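Local coordinates for terminal oxygenase component of carbazole (Janthinobacterium sp., PDB 7BUG), which catalyses, as the terminal oxygenase of carbazole 1,9a-dioxygenase, the dioxygenation of carbazole at its angular C-9a and adjacent C-1 positions, at residues A[28-33]-A[286-291]; A[41-46]-A[78-83]; A[53-58]-A[62-67]; A[85-90]-A[96-101]; A[124-127]-A[132-135]. One frame throughout, in Å; residues are numbered along the deposited sequence.

Starting from the N terminus, strand 28-32 opens contact 1, which closes only at 286-291, at the end of strand 281-288 of the catalytic domain; the other four contacts all fall within that long span. Contact 2 ties 41-46 to the loop 78-83 and encloses contact 3, the hairpin 53-58 with 62-67. Contact 4, the hairpin carrying a cysteine ligand of the [2Fe-2S] cluster, and contact 5, the hairpin 124-127 with 132-135, then follow in series. Contacts 1, 2, 3 and 5 all reach the six-stranded sheet of the Rieske domain, while contact 4 belongs to its small three-stranded sheet; contact 1 joins the Rieske and catalytic domains.

Contact 1. Residues A[28-33]-A[286-291]; sequences HWYPVM and YVPIDE
In Val287 the CG1 methyl stands anti to the backbone N (chi1 -180°) and CG2 anti to the carbonyl carbon, which spreads the two branches over neighbouring residues of 28-33. Tyr30, with CG anti to its carbonyl carbon (chi1 -67°), runs alongside Val287 in the opposite sense, which sets its CB and ring against CG1. CG1 of Val287 lies 3.9 Å from Tyr30 CB, while CG2 sits 4.0 Å from Pro31 CD, on the ring of the next residue. The same CG2 comes to 3.4 Å from Pro31 O, a buried carbonyl oxygen with no hydrogen-bond partner in the model. Further out along the tyrosine, CE1 meets Pro288 CD at 3.8 Å, the two side chains crossing at about a right angle. The side chains meet by apolar packing; no hydrogen bond joins the segments, and the hydroxyl of Tyr30 goes instead to Phe25 O. The strands, 7.6 Å apart at their closest, cross at -106°, as two stacked sheets rather than neighbours in one. Strand 28-32 is the edge of the Rieske-domain sheet beside 132-137, strand 281-288 belongs to the seven-stranded catalytic sheet, and Leu48 of strand 44-48 and Tyr295 of strand 293-303 also pack against Val287.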
# COMPACT_ATOMS: atom_id res chain seq x y z
N HIS A 28 14.62 18.27 -20.67
CA HIS A 28 14.77 19.60 -20.08
C HIS A 28 15.76 19.51 -18.91
O HIS A 28 15.98 18.42 -18.39
CB HIS A 28 13.44 20.19 -19.57
CG HIS A 28 12.39 20.42 -20.59
ND1 HIS A 28 12.19 21.65 -21.15
CD2 HIS A 28 11.48 19.59 -21.13
CE1 HIS A 28 11.18 21.53 -22.02
NE2 HIS A 28 10.71 20.31 -22.02
N TRP A 29 16.29 20.65 -18.57
CA TRP A 29 17.09 20.89 -17.37
C TRP A 29 16.16 21.02 -16.16
O TRP A 29 15.17 21.74 -16.28
CB TRP A 29 17.91 22.16 -17.52
CG TRP A 29 19.00 22.11 -18.53
CD1 TRP A 29 18.97 22.62 -19.79
CD2 TRP A 29 20.32 21.58 -18.33
NE1 TRP A 29 20.17 22.43 -20.41
CE2 TRP A 29 21.03 21.84 -19.53
CE3 TRP A 29 20.99 20.94 -17.28
CZ2 TRP A 29 22.34 21.43 -19.71
CZ3 TRP A 29 22.30 20.60 -17.43
CH2 TRP A 29 22.97 20.84 -18.63
N TYR A 30 16.58 20.41 -15.06
CA TYR A 30 15.89 20.56 -13.76
C TYR A 30 16.88 20.79 -12.63
O TYR A 30 17.86 20.07 -12.53
CB TYR A 30 15.12 19.27 -13.42
CG TYR A 30 13.97 19.01 -14.34
CD1 TYR A 30 12.75 19.61 -14.14
CD2 TYR A 30 14.12 18.21 -15.44
CE1 TYR A 30 11.67 19.35 -14.98
CE2 TYR A 30 13.08 17.98 -16.32
CZ TYR A 30 11.83 18.53 -16.08
OH TYR A 30 10.84 18.27 -16.97
N PRO A 31 16.57 21.69 -11.70
CA PRO A 31 17.36 21.83 -10.48
C PRO A 31 17.02 20.75 -9.47
O PRO A 31 15.86 20.39 -9.37
CB PRO A 31 17.02 23.23 -9.99
CG PRO A 31 15.60 23.39 -10.36
CD PRO A 31 15.46 22.67 -11.70
N VAL A 32 18.03 20.23 -8.78
CA VAL A 32 17.76 19.11 -7.83
C VAL A 32 18.37 19.36 -6.46
O VAL A 32 17.95 18.69 -5.52
CB VAL A 32 18.28 17.80 -8.42
CG1 VAL A 32 17.48 17.43 -9.68
CG2 VAL A 32 19.74 17.83 -8.72
N MET A 33 19.35 20.25 -6.36
CA MET A 33 20.01 20.52 -5.06
C MET A 33 20.87 21.76 -5.23
O MET A 33 20.96 22.29 -6.34
CB MET A 33 20.89 19.36 -4.60
CG MET A 33 22.09 19.14 -5.43
SD MET A 33 23.03 17.67 -4.86
CE MET A 33 21.97 16.38 -5.47
N TYR A 286 9.01 23.25 -9.60
CA TYR A 286 8.24 22.09 -9.14
C TYR A 286 8.75 20.89 -9.93
O TYR A 286 8.26 20.60 -11.05
CB TYR A 286 6.77 22.36 -9.32
CG TYR A 286 6.36 23.77 -9.03
CD1 TYR A 286 6.15 24.23 -7.72
CD2 TYR A 286 6.26 24.69 -10.06
CE1 TYR A 286 5.77 25.55 -7.49
CE2 TYR A 286 5.89 26.00 -9.83
CZ TYR A 286 5.65 26.44 -8.54
OH TYR A 286 5.28 27.78 -8.45
N VAL A 287 9.73 20.24 -9.37
CA VAL A 287 10.51 19.23 -10.12
C VAL A 287 9.93 17.85 -9.89
O VAL A 287 9.90 17.35 -8.75
CB VAL A 287 11.98 19.29 -9.70
CG1 VAL A 287 12.78 18.27 -10.47
CG2 VAL A 287 12.52 20.69 -9.87
N PRO A 288 9.55 17.12 -10.96
CA PRO A 288 8.96 15.81 -10.79
C PRO A 288 9.99 14.80 -10.27
O PRO A 288 11.08 14.62 -10.86
CB PRO A 288 8.49 15.38 -12.20
CG PRO A 288 8.61 16.62 -13.02
CD PRO A 288 9.65 17.49 -12.36
N ILE A 289 9.64 14.16 -9.15
CA ILE A 289 10.42 13.05 -8.55
C ILE A 289 9.84 11.73 -9.02
O ILE A 289 10.58 10.88 -9.53
CB ILE A 289 10.49 13.16 -7.01
CG1 ILE A 289 11.34 14.36 -6.62
CG2 ILE A 289 11.00 11.89 -6.38
CD1 ILE A 289 11.28 14.70 -5.16
N ASP A 290 8.53 11.59 -8.87
CA ASP A 290 7.79 10.41 -9.38
C ASP A 290 6.35 10.89 -9.54
O ASP A 290 6.13 12.08 -9.45
CB ASP A 290 7.96 9.20 -8.46
CG ASP A 290 7.40 9.35 -7.06
OD1 ASP A 290 6.58 10.25 -6.82
OD2 ASP A 290 7.79 8.50 -6.18
N GLU A 291 5.39 10.00 -9.79
CA GLU A 291 4.02 10.41 -10.13
C GLU A 291 3.41 11.16 -8.96
O GLU A 291 2.47 11.87 -9.16
CB GLU A 291 3.23 9.15 -10.47
CG GLU A 291 3.84 8.40 -11.64
CD GLU A 291 4.86 7.27 -11.40
OE1 GLU A 291 4.94 6.40 -12.34
OE2 GLU A 291 5.58 7.22 -10.33

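Contact 2. Residues A[41-46]-A[78-83]; sequences GEPKTL and VKVECK
No backbone hydrogen bond links the two segments: 41-46 runs from a turn into strand 44-48, while 78-83 has no regular helix or strand, and their nearest CA atoms, Pro43 and Val80, are 7.9 Å apart. Both belong to the Rieske [2Fe-2S] domain, where an edge of the six-stranded sheet meets the loop that leads to the hairpin of strands 87-89 and 95-98. Pro43 makes the contact through one atom, CG, which touches Val80 CG1 at 3.9 Å; that methyl is placed anti to the backbone N (chi1 172°). Cys82 brings its sulfur to the same proline carbon, 4.0 Å from SG to Pro43 CG, so methyl and sulfur meet CG side by side. On the loop, Glu81 takes a lysine on each carboxylate oxygen, Lys79 on OE2 and Lys83 on OE1, and both salt bridges come from above the carboxylate plane. Glu81 also bonds Lys188 and Tyr185 of the second subunit, carrying the network across the interface. On the strand, Lys44 NZ curls back to Glu42 O, 2.9 Å away.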
# COMPACT_ATOMS: atom_id res chain seq x y z
N GLY A 41 33.96 14.46 -3.86
CA GLY A 41 34.02 13.02 -3.64
C GLY A 41 32.96 12.50 -2.68
O GLY A 41 33.23 11.41 -2.08
N GLU A 42 31.84 13.22 -2.51
CA GLU A 42 30.71 12.74 -1.66
C GLU A 42 29.49 12.51 -2.57
O GLU A 42 28.65 13.39 -2.64
CB GLU A 42 30.45 13.74 -0.55
CG GLU A 42 31.68 13.86 0.38
CD GLU A 42 31.69 14.96 1.44
OE1 GLU A 42 30.61 15.33 1.93
OE2 GLU A 42 32.81 15.44 1.78
N PRO A 43 29.39 11.39 -3.30
CA PRO A 43 28.24 11.18 -4.20
C PRO A 43 26.92 11.28 -3.44
O PRO A 43 26.83 10.89 -2.28
CB PRO A 43 28.44 9.79 -4.81
CG PRO A 43 29.90 9.47 -4.57
CD PRO A 43 30.31 10.25 -3.34
N LYS A 44 25.89 11.79 -4.12
CA LYS A 44 24.54 11.98 -3.55
C LYS A 44 23.56 11.25 -4.46
O LYS A 44 23.76 11.27 -5.70
CB LYS A 44 24.23 13.47 -3.47
CG LYS A 44 25.14 14.26 -2.53
CD LYS A 44 24.82 13.99 -1.05
CE LYS A 44 25.72 14.70 -0.05
NZ LYS A 44 27.14 14.63 -0.45
N THR A 45 22.53 10.65 -3.88
CA THR A 45 21.46 9.95 -4.63
C THR A 45 20.25 10.85 -4.69
O THR A 45 20.00 11.56 -3.72
CB THR A 45 20.90 8.77 -3.83
OG1 THR A 45 20.54 9.30 -2.55
CG2 THR A 45 21.90 7.68 -3.62
N LEU A 46 19.52 10.77 -5.79
CA LEU A 46 18.23 11.46 -5.86
C LEU A 46 17.42 10.76 -6.94
O LEU A 46 17.97 10.00 -7.73
CB LEU A 46 18.44 12.93 -6.13
CG LEU A 46 19.14 13.24 -7.45
CD1 LEU A 46 18.16 13.58 -8.53
CD2 LEU A 46 20.12 14.37 -7.24
N VAL A 78 23.62 1.95 -2.55
CA VAL A 78 23.43 1.11 -1.34
C VAL A 78 24.76 0.97 -0.59
O VAL A 78 24.77 0.98 0.65
CB VAL A 78 22.86 -0.26 -1.72
CG1 VAL A 78 22.91 -1.21 -0.54
CG2 VAL A 78 21.46 -0.13 -2.27
N LYS A 79 25.85 0.97 -1.32
CA LYS A 79 27.19 0.95 -0.72
C LYS A 79 28.17 1.53 -1.73
O LYS A 79 28.60 0.84 -2.65
CB LYS A 79 27.63 -0.46 -0.32
CG LYS A 79 29.00 -0.50 0.35
CD LYS A 79 29.42 -1.90 0.76
CE LYS A 79 30.76 -1.97 1.49
NZ LYS A 79 31.93 -1.66 0.62
N VAL A 80 28.44 2.81 -1.60
CA VAL A 80 29.27 3.51 -2.60
C VAL A 80 30.72 3.08 -2.43
O VAL A 80 31.27 3.17 -1.30
CB VAL A 80 29.13 5.04 -2.44
CG1 VAL A 80 30.13 5.76 -3.33
CG2 VAL A 80 27.71 5.49 -2.73
N GLU A 81 31.33 2.64 -3.52
CA GLU A 81 32.78 2.29 -3.57
C GLU A 81 33.41 3.11 -4.67
O GLU A 81 33.33 2.74 -5.84
CB GLU A 81 32.96 0.80 -3.83
CG GLU A 81 32.58 -0.09 -2.66
CD GLU A 81 33.05 -1.54 -2.76
OE1 GLU A 81 34.06 -1.78 -3.46
OE2 GLU A 81 32.49 -2.38 -2.03
N CYS A 82 34.00 4.26 -4.36
CA CYS A 82 34.75 5.02 -5.39
C CYS A 82 36.21 4.74 -5.15
O CYS A 82 36.76 5.26 -4.12
CB CYS A 82 34.45 6.51 -5.34
SG CYS A 82 32.77 6.94 -5.86
N LYS A 83 36.79 3.86 -5.97
CA LYS A 83 38.13 3.32 -5.64
C LYS A 83 39.20 4.10 -6.38
O LYS A 83 40.38 3.95 -5.98
CB LYS A 83 38.17 1.84 -5.95
CG LYS A 83 37.06 1.09 -5.25
CD LYS A 83 37.13 -0.43 -5.36
CE LYS A 83 37.53 -1.10 -4.07
NZ LYS A 83 36.66 -0.72 -2.94

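Contact 3. Residues A[53-58]-A[62-67]; sequences LLVNRI and LYCLKD
Leu62 reaches back over Arg57: its CD2 lies 3.6 Å from Arg57 CB and also over the centre of one face of the guanidinium. Arg57 puts its group there by leaving the backbone with CG anti to N and then bending at chi3 (-62°); its NH1 is paired with Glu128. Tyr63 trades two backbone bonds with Asn56, N to O and O to N, each 2.9 Å. Its ring meets Ile58, the side chains crossing at about a right angle with Ile58 CD1 3.8 Å from Tyr63 CD1, and a water joins Tyr63 OH to Ile58 O. Cys64, on the face of Val55, directs SG to within 3.9 Å of Leu53 CD1. Leu65 repeats the bonding with Leu54: Leu54 N reaches Leu65 O at 2.8 Å, nearly straight (170° at the hydrogen). Lys66 pairs with Leu53 in the last bridge, their side chains diverging. Asp67 leaves the strand and lays its carboxylate carbon 3.9 Å from Leu54 CG, its OD2 being held by Ser77 and Gln75. This antiparallel hairpin lies inside the six-stranded sheet of the Rieske domain, 53-58 bordered by strand 44-48 and 62-67 by strand 123-129, while Trp99 covers Asn56, Ile58 and Leu65.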
# COMPACT_ATOMS: atom_id res chain seq x y z
N LEU A 53 19.31 8.58 -9.67
CA LEU A 53 20.57 9.12 -10.18
C LEU A 53 21.58 9.29 -9.06
O LEU A 53 21.21 9.50 -7.86
CB LEU A 53 20.31 10.49 -10.79
CG LEU A 53 19.24 10.57 -11.89
CD1 LEU A 53 19.08 11.98 -12.41
CD2 LEU A 53 19.49 9.59 -13.01
N LEU A 54 22.84 9.25 -9.47
CA LEU A 54 23.97 9.55 -8.57
C LEU A 54 24.67 10.78 -9.12
O LEU A 54 24.89 10.85 -10.35
CB LEU A 54 24.98 8.42 -8.56
CG LEU A 54 24.88 7.41 -7.44
CD1 LEU A 54 26.01 6.41 -7.63
CD2 LEU A 54 24.99 8.06 -6.05
N VAL A 55 24.96 11.71 -8.25
CA VAL A 55 25.74 12.93 -8.61
C VAL A 55 27.01 12.91 -7.77
O VAL A 55 26.94 12.68 -6.57
CB VAL A 55 24.95 14.22 -8.43
CG1 VAL A 55 25.79 15.41 -8.82
CG2 VAL A 55 23.66 14.19 -9.22
N ASN A 56 28.13 13.21 -8.40
CA ASN A 56 29.42 13.31 -7.69
C ASN A 56 30.15 14.59 -8.11
O ASN A 56 29.88 15.08 -9.20
CB ASN A 56 30.32 12.12 -7.98
CG ASN A 56 31.41 11.91 -6.93
OD1 ASN A 56 31.41 12.56 -5.89
ND2 ASN A 56 32.31 10.94 -7.16
N ARG A 57 30.97 15.11 -7.22
CA ARG A 57 31.85 16.26 -7.54
C ARG A 57 33.27 15.72 -7.57
O ARG A 57 33.72 15.17 -6.53
CB ARG A 57 31.64 17.41 -6.54
CG ARG A 57 32.48 18.62 -6.93
CD ARG A 57 32.30 19.67 -5.88
NE ARG A 57 30.96 20.20 -5.68
CZ ARG A 57 30.36 21.10 -6.45
NH1 ARG A 57 30.91 21.47 -7.59
NH2 ARG A 57 29.15 21.56 -6.15
N ILE A 58 33.96 15.90 -8.68
CA ILE A 58 35.32 15.31 -8.87
C ILE A 58 36.16 16.47 -9.43
O ILE A 58 35.88 16.91 -10.55
CB ILE A 58 35.31 14.11 -9.79
CG1 ILE A 58 34.36 13.01 -9.29
CG2 ILE A 58 36.71 13.55 -9.93
CD1 ILE A 58 34.05 12.00 -10.34
N LEU A 62 30.88 18.53 -11.62
CA LEU A 62 29.78 17.58 -11.32
C LEU A 62 29.58 16.57 -12.46
O LEU A 62 29.74 16.86 -13.66
CB LEU A 62 28.50 18.36 -11.05
CG LEU A 62 28.50 19.24 -9.82
CD1 LEU A 62 27.13 19.88 -9.65
CD2 LEU A 62 28.89 18.51 -8.58
N TYR A 63 29.25 15.34 -12.05
CA TYR A 63 28.97 14.24 -12.99
C TYR A 63 27.72 13.51 -12.49
O TYR A 63 27.49 13.48 -11.26
CB TYR A 63 30.13 13.26 -13.01
CG TYR A 63 31.43 13.83 -13.51
CD1 TYR A 63 32.29 14.47 -12.65
CD2 TYR A 63 31.74 13.77 -14.84
CE1 TYR A 63 33.48 15.01 -13.09
CE2 TYR A 63 32.96 14.27 -15.31
CZ TYR A 63 33.82 14.88 -14.43
OH TYR A 63 35.00 15.39 -14.94
N CYS A 64 26.95 12.96 -13.42
CA CYS A 64 25.68 12.28 -13.09
C CYS A 64 25.65 10.94 -13.82
O CYS A 64 25.71 10.94 -15.07
CB CYS A 64 24.52 13.17 -13.47
SG CYS A 64 22.93 12.37 -13.13
N LEU A 65 25.49 9.85 -13.06
CA LEU A 65 25.34 8.46 -13.56
C LEU A 65 23.99 7.96 -13.10
O LEU A 65 23.54 8.33 -12.02
CB LEU A 65 26.39 7.54 -12.93
CG LEU A 65 27.75 7.47 -13.57
CD1 LEU A 65 28.67 6.68 -12.67
CD2 LEU A 65 27.65 6.81 -14.95
N LYS A 66 23.36 7.15 -13.92
CA LYS A 66 22.15 6.45 -13.44
C LYS A 66 22.56 5.56 -12.26
O LYS A 66 23.48 4.78 -12.36
CB LYS A 66 21.45 5.71 -14.56
CG LYS A 66 20.25 4.90 -14.07
CD LYS A 66 19.40 4.50 -15.26
CE LYS A 66 18.66 5.66 -15.87
NZ LYS A 66 17.55 5.20 -16.71
N ASP A 67 21.79 5.62 -11.19
CA ASP A 67 22.04 4.80 -9.99
C ASP A 67 21.37 3.44 -10.15
O ASP A 67 20.41 3.13 -9.44
CB ASP A 67 21.54 5.57 -8.78
CG ASP A 67 21.87 4.92 -7.43
OD1 ASP A 67 22.78 4.06 -7.37
OD2 ASP A 67 21.26 5.38 -6.43
O HOH W 1 36.73 16.30 -13.09

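Contact 4. Residues A[85-90]-A[96-101]; sequences KSTITC and TYRWED. With MG (magnesium ion), chain F; FES (Fe2/s2 (inorganic) cluster), chain D.
Ile88 and Trp99 make the tight, buried side of this hairpin: Ile88 CG2 sits 3.8 Å above the plane of the indole, offset toward its rim, and Ile88 CB is 3.9 Å from Trp99 CZ2. The backbones pair antiparallel beneath, with Tyr97 N bonded to Ile88 O at 2.9 Å (171° at the hydrogen) and Ile88 N to Tyr97 O; two residues along each segment, Trp99 N reaches Ser86 O. Asn56, Ile58, Tyr63 and Leu65 pack on the tryptophan too, and an alanine here would probably open a gap between the hairpin and the strands 51-58 and 61-66, leaving Ile88 without its aromatic partner. On the other face Thr89 OG1 and Thr96 OG1 share a hydrogen bond of 2.9 Å, and Ile243 of the second subunit packs on both threonines. Also buried, Cys90 SG, anti to its backbone N (chi1 -179°), binds an iron at 2.3 Å, and Cys69 completes the thiolate pair on that iron.

The looser side begins at Ser86, whose carbonyl also takes a water that bridges to Glu100 N. Arg98 grips Asp101 side-on through NE and NH2, while magnesium is bound by Glu100 O at 2.1 Å and by five waters, one of which also bonds Glu100 OE2. The chemistry is thus divided: the paired strands lead straight to a cluster ligand, Cys90, while water supplies five of the six magnesium ligands.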
# COMPACT_ATOMS: atom_id res chain seq x y z
N LYS A 85 39.51 8.26 -8.35
CA LYS A 85 38.86 9.58 -8.52
C LYS A 85 37.84 9.50 -9.65
O LYS A 85 36.75 10.08 -9.54
CB LYS A 85 39.93 10.61 -8.92
CG LYS A 85 39.76 11.99 -8.34
CD LYS A 85 40.94 12.94 -8.60
CE LYS A 85 41.31 13.08 -10.07
NZ LYS A 85 42.37 14.12 -10.34
N SER A 86 38.19 8.84 -10.74
CA SER A 86 37.43 8.90 -12.00
C SER A 86 36.33 7.84 -12.09
O SER A 86 35.66 7.84 -13.11
CB SER A 86 38.32 8.81 -13.18
OG SER A 86 39.01 7.59 -13.19
N THR A 87 36.24 6.95 -11.11
CA THR A 87 35.34 5.78 -11.29
C THR A 87 34.45 5.54 -10.07
O THR A 87 34.69 6.04 -8.97
CB THR A 87 36.08 4.48 -11.63
OG1 THR A 87 36.92 4.13 -10.53
CG2 THR A 87 36.88 4.59 -12.91
N ILE A 88 33.45 4.70 -10.28
CA ILE A 88 32.69 4.09 -9.15
C ILE A 88 32.61 2.60 -9.43
O ILE A 88 32.42 2.23 -10.62
CB ILE A 88 31.30 4.74 -8.93
CG1 ILE A 88 30.56 4.13 -7.73
CG2 ILE A 88 30.49 4.74 -10.20
CD1 ILE A 88 29.34 4.93 -7.25
N THR A 89 32.71 1.78 -8.39
CA THR A 89 32.70 0.32 -8.48
C THR A 89 31.39 -0.15 -7.81
O THR A 89 31.21 0.16 -6.60
CB THR A 89 33.94 -0.27 -7.78
OG1 THR A 89 35.07 0.18 -8.54
CG2 THR A 89 33.90 -1.76 -7.66
N CYS A 90 30.57 -0.87 -8.53
CA CYS A 90 29.37 -1.47 -7.90
C CYS A 90 29.84 -2.36 -6.75
O CYS A 90 30.81 -3.14 -6.89
CB CYS A 90 28.56 -2.24 -8.92
SG CYS A 90 27.08 -2.95 -8.18
N THR A 96 32.84 -1.64 -12.76
CA THR A 96 33.40 -0.32 -12.51
C THR A 96 33.15 0.60 -13.71
O THR A 96 33.50 0.22 -14.86
CB THR A 96 34.89 -0.46 -12.22
OG1 THR A 96 35.01 -1.26 -11.04
CG2 THR A 96 35.55 0.89 -12.00
N TYR A 97 32.61 1.78 -13.43
CA TYR A 97 32.15 2.74 -14.45
C TYR A 97 32.92 4.06 -14.32
O TYR A 97 33.20 4.53 -13.23
CB TYR A 97 30.66 3.00 -14.29
CG TYR A 97 29.83 1.73 -14.29
CD1 TYR A 97 29.34 1.22 -15.48
CD2 TYR A 97 29.43 1.14 -13.10
CE1 TYR A 97 28.52 0.11 -15.50
CE2 TYR A 97 28.63 0.02 -13.11
CZ TYR A 97 28.16 -0.49 -14.31
OH TYR A 97 27.29 -1.55 -14.25
N ARG A 98 33.24 4.65 -15.46
CA ARG A 98 33.77 6.03 -15.47
C ARG A 98 32.64 7.03 -15.26
O ARG A 98 31.66 6.96 -15.99
CB ARG A 98 34.49 6.28 -16.79
CG ARG A 98 35.70 5.37 -16.97
CD ARG A 98 36.59 6.02 -18.02
NE ARG A 98 36.00 5.91 -19.31
CZ ARG A 98 36.44 5.15 -20.32
NH1 ARG A 98 37.50 4.36 -20.16
NH2 ARG A 98 35.82 5.18 -21.48
N TRP A 99 32.80 7.98 -14.35
CA TRP A 99 31.84 9.08 -14.20
C TRP A 99 31.72 9.85 -15.51
O TRP A 99 30.65 10.36 -15.79
CB TRP A 99 32.25 9.98 -13.05
CG TRP A 99 32.09 9.37 -11.70
CD1 TRP A 99 33.03 8.75 -10.91
CD2 TRP A 99 30.85 9.34 -10.95
NE1 TRP A 99 32.46 8.35 -9.74
CE2 TRP A 99 31.13 8.73 -9.72
CE3 TRP A 99 29.56 9.82 -11.18
CZ2 TRP A 99 30.16 8.48 -8.75
CZ3 TRP A 99 28.60 9.62 -10.20
CH2 TRP A 99 28.91 9.04 -8.97
N GLU A 100 32.82 10.06 -16.24
CA GLU A 100 32.79 11.06 -17.34
C GLU A 100 31.93 10.56 -18.50
O GLU A 100 31.29 11.42 -19.15
CB GLU A 100 34.23 11.33 -17.82
CG GLU A 100 34.29 12.50 -18.77
CD GLU A 100 34.02 12.10 -20.20
OE1 GLU A 100 34.40 10.95 -20.57
OE2 GLU A 100 33.47 12.95 -20.95
N ASP A 101 31.86 9.26 -18.80
CA ASP A 101 31.12 8.78 -19.97
C ASP A 101 30.29 7.52 -19.69
O ASP A 101 29.65 7.00 -20.64
CB ASP A 101 32.05 8.51 -21.15
CG ASP A 101 33.19 7.57 -20.85
OD1 ASP A 101 33.15 6.83 -19.84
OD2 ASP A 101 34.13 7.53 -21.69
MG MG F . 29.76 12.84 -19.28
FE1 FES D . 26.53 -4.35 -9.94
FE2 FES D . 26.67 -7.04 -10.24
S1 FES D . 28.33 -5.55 -10.41
S2 FES D . 24.85 -5.83 -9.71
O HOH W 2 35.02 8.69 -8.09
O HOH W 3 35.52 9.49 -15.42
O HOH W 4 29.06 11.95 -17.42
O HOH W 5 30.79 13.46 -21.04
O HOH W 6 30.74 14.26 -18.15
O HOH W 7 28.07 14.03 -19.35
O HOH W 8 28.77 11.37 -20.43

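Contact 5. Residues A[124-127]-A[132-135]; sequences YPVQ and CVFI. With MXE (2-methoxyethanol), chain N; CO3 (carbonate ion), chain M.
The hairpin of strands 123-129 and 132-137, neighbours in the six-stranded sheet of the Rieske domain, is joined here by Val126 with Ile135 and Gln127 with Phe134. Gln127 and Phe134 form the hydrogen-bonded pair: Gln127 N gives to Phe134 O, and Phe134 N returns to Gln127 O, both at 2.9 Å, the second at 170°. Val126 CG1 lies 3.8 Å from Val133 CG1 and 4.0 Å from Ile135 CG1, and Tyr124 CB touches Ile135 CG2 at 3.8 Å. Leu62 of the neighbouring strand 61-66 and Leu53 of the strand beyond it continue this apolar face of the antiparallel sheet. Val126 N, facing away from 132-135, bonds carbonate O1 at 3.1 Å; Lys61 holds the same ion. Gln127 is extended throughout (chi1 -173°, chi2 173°), which carries its amide out to 2-methoxyethanol, where NE2 bonds O2 at 3.0 Å, though the ligand's placement against the amide is doubtful. A leucine in its place is likely to leave that ether oxygen without its amide donor. Trp29 and Leu145 pack beside both Gln127 and Phe134.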
# COMPACT_ATOMS: atom_id res chain seq x y z
N TYR A 124 23.87 11.65 -17.53
CA TYR A 124 23.12 12.88 -17.81
C TYR A 124 24.05 14.06 -17.65
O TYR A 124 24.83 14.12 -16.68
CB TYR A 124 21.86 13.00 -16.96
CG TYR A 124 20.83 11.97 -17.34
CD1 TYR A 124 20.16 12.02 -18.55
CD2 TYR A 124 20.49 10.95 -16.47
CE1 TYR A 124 19.19 11.08 -18.89
CE2 TYR A 124 19.56 9.98 -16.79
CZ TYR A 124 18.89 10.06 -18.01
OH TYR A 124 17.94 9.15 -18.29
N PRO A 125 23.90 15.08 -18.51
CA PRO A 125 24.61 16.33 -18.32
C PRO A 125 24.25 17.01 -17.00
O PRO A 125 23.09 16.95 -16.58
CB PRO A 125 24.20 17.21 -19.51
CG PRO A 125 23.69 16.23 -20.55
CD PRO A 125 23.12 15.07 -19.76
N VAL A 126 25.21 17.65 -16.36
CA VAL A 126 25.03 18.39 -15.09
C VAL A 126 25.76 19.71 -15.19
O VAL A 126 26.92 19.69 -15.63
CB VAL A 126 25.63 17.75 -13.84
CG1 VAL A 126 24.87 18.16 -12.61
CG2 VAL A 126 25.87 16.27 -13.95
N GLN A 127 25.11 20.78 -14.74
CA GLN A 127 25.69 22.15 -14.79
C GLN A 127 25.38 22.78 -13.43
O GLN A 127 24.25 22.57 -12.93
CB GLN A 127 25.02 22.93 -15.93
CG GLN A 127 25.59 24.30 -16.24
CD GLN A 127 24.94 24.84 -17.47
OE1 GLN A 127 24.23 24.12 -18.19
NE2 GLN A 127 25.18 26.11 -17.71
N CYS A 132 23.06 26.58 -7.88
CA CYS A 132 22.03 25.52 -8.06
C CYS A 132 22.56 24.45 -9.00
O CYS A 132 23.21 24.77 -10.03
CB CYS A 132 20.74 26.09 -8.62
SG CYS A 132 20.07 27.45 -7.62
N VAL A 133 22.24 23.19 -8.70
CA VAL A 133 22.68 22.05 -9.52
C VAL A 133 21.54 21.66 -10.45
O VAL A 133 20.50 21.22 -9.93
CB VAL A 133 23.10 20.86 -8.65
CG1 VAL A 133 23.44 19.62 -9.46
CG2 VAL A 133 24.23 21.24 -7.71
N PHE A 134 21.79 21.73 -11.76
CA PHE A 134 20.78 21.37 -12.79
C PHE A 134 21.22 20.10 -13.50
O PHE A 134 22.41 20.00 -13.91
CB PHE A 134 20.67 22.51 -13.80
CG PHE A 134 20.02 23.75 -13.31
CD1 PHE A 134 20.71 24.77 -12.67
CD2 PHE A 134 18.66 23.91 -13.48
CE1 PHE A 134 20.05 25.90 -12.20
CE2 PHE A 134 18.02 25.08 -13.08
CZ PHE A 134 18.73 26.07 -12.46
N ILE A 135 20.31 19.16 -13.68
CA ILE A 135 20.54 17.94 -14.48
C ILE A 135 19.68 18.03 -15.73
O ILE A 135 18.51 18.39 -15.60
CB ILE A 135 20.20 16.69 -13.64
CG1 ILE A 135 21.13 16.62 -12.43
CG2 ILE A 135 20.25 15.42 -14.47
CD1 ILE A 135 20.81 15.52 -11.48
O1 MXE N . 22.47 29.25 -20.87
C1 MXE N . 23.87 29.05 -20.85
C2 MXE N . 24.32 27.80 -21.59
O2 MXE N . 24.57 26.79 -20.61
C3 MXE N . 24.12 25.49 -20.71
C CO3 M . 28.52 17.56 -19.05
O1 CO3 M . 27.87 17.51 -17.94
O2 CO3 M . 28.07 16.93 -20.14
O3 CO3 M . 29.73 18.11 -19.05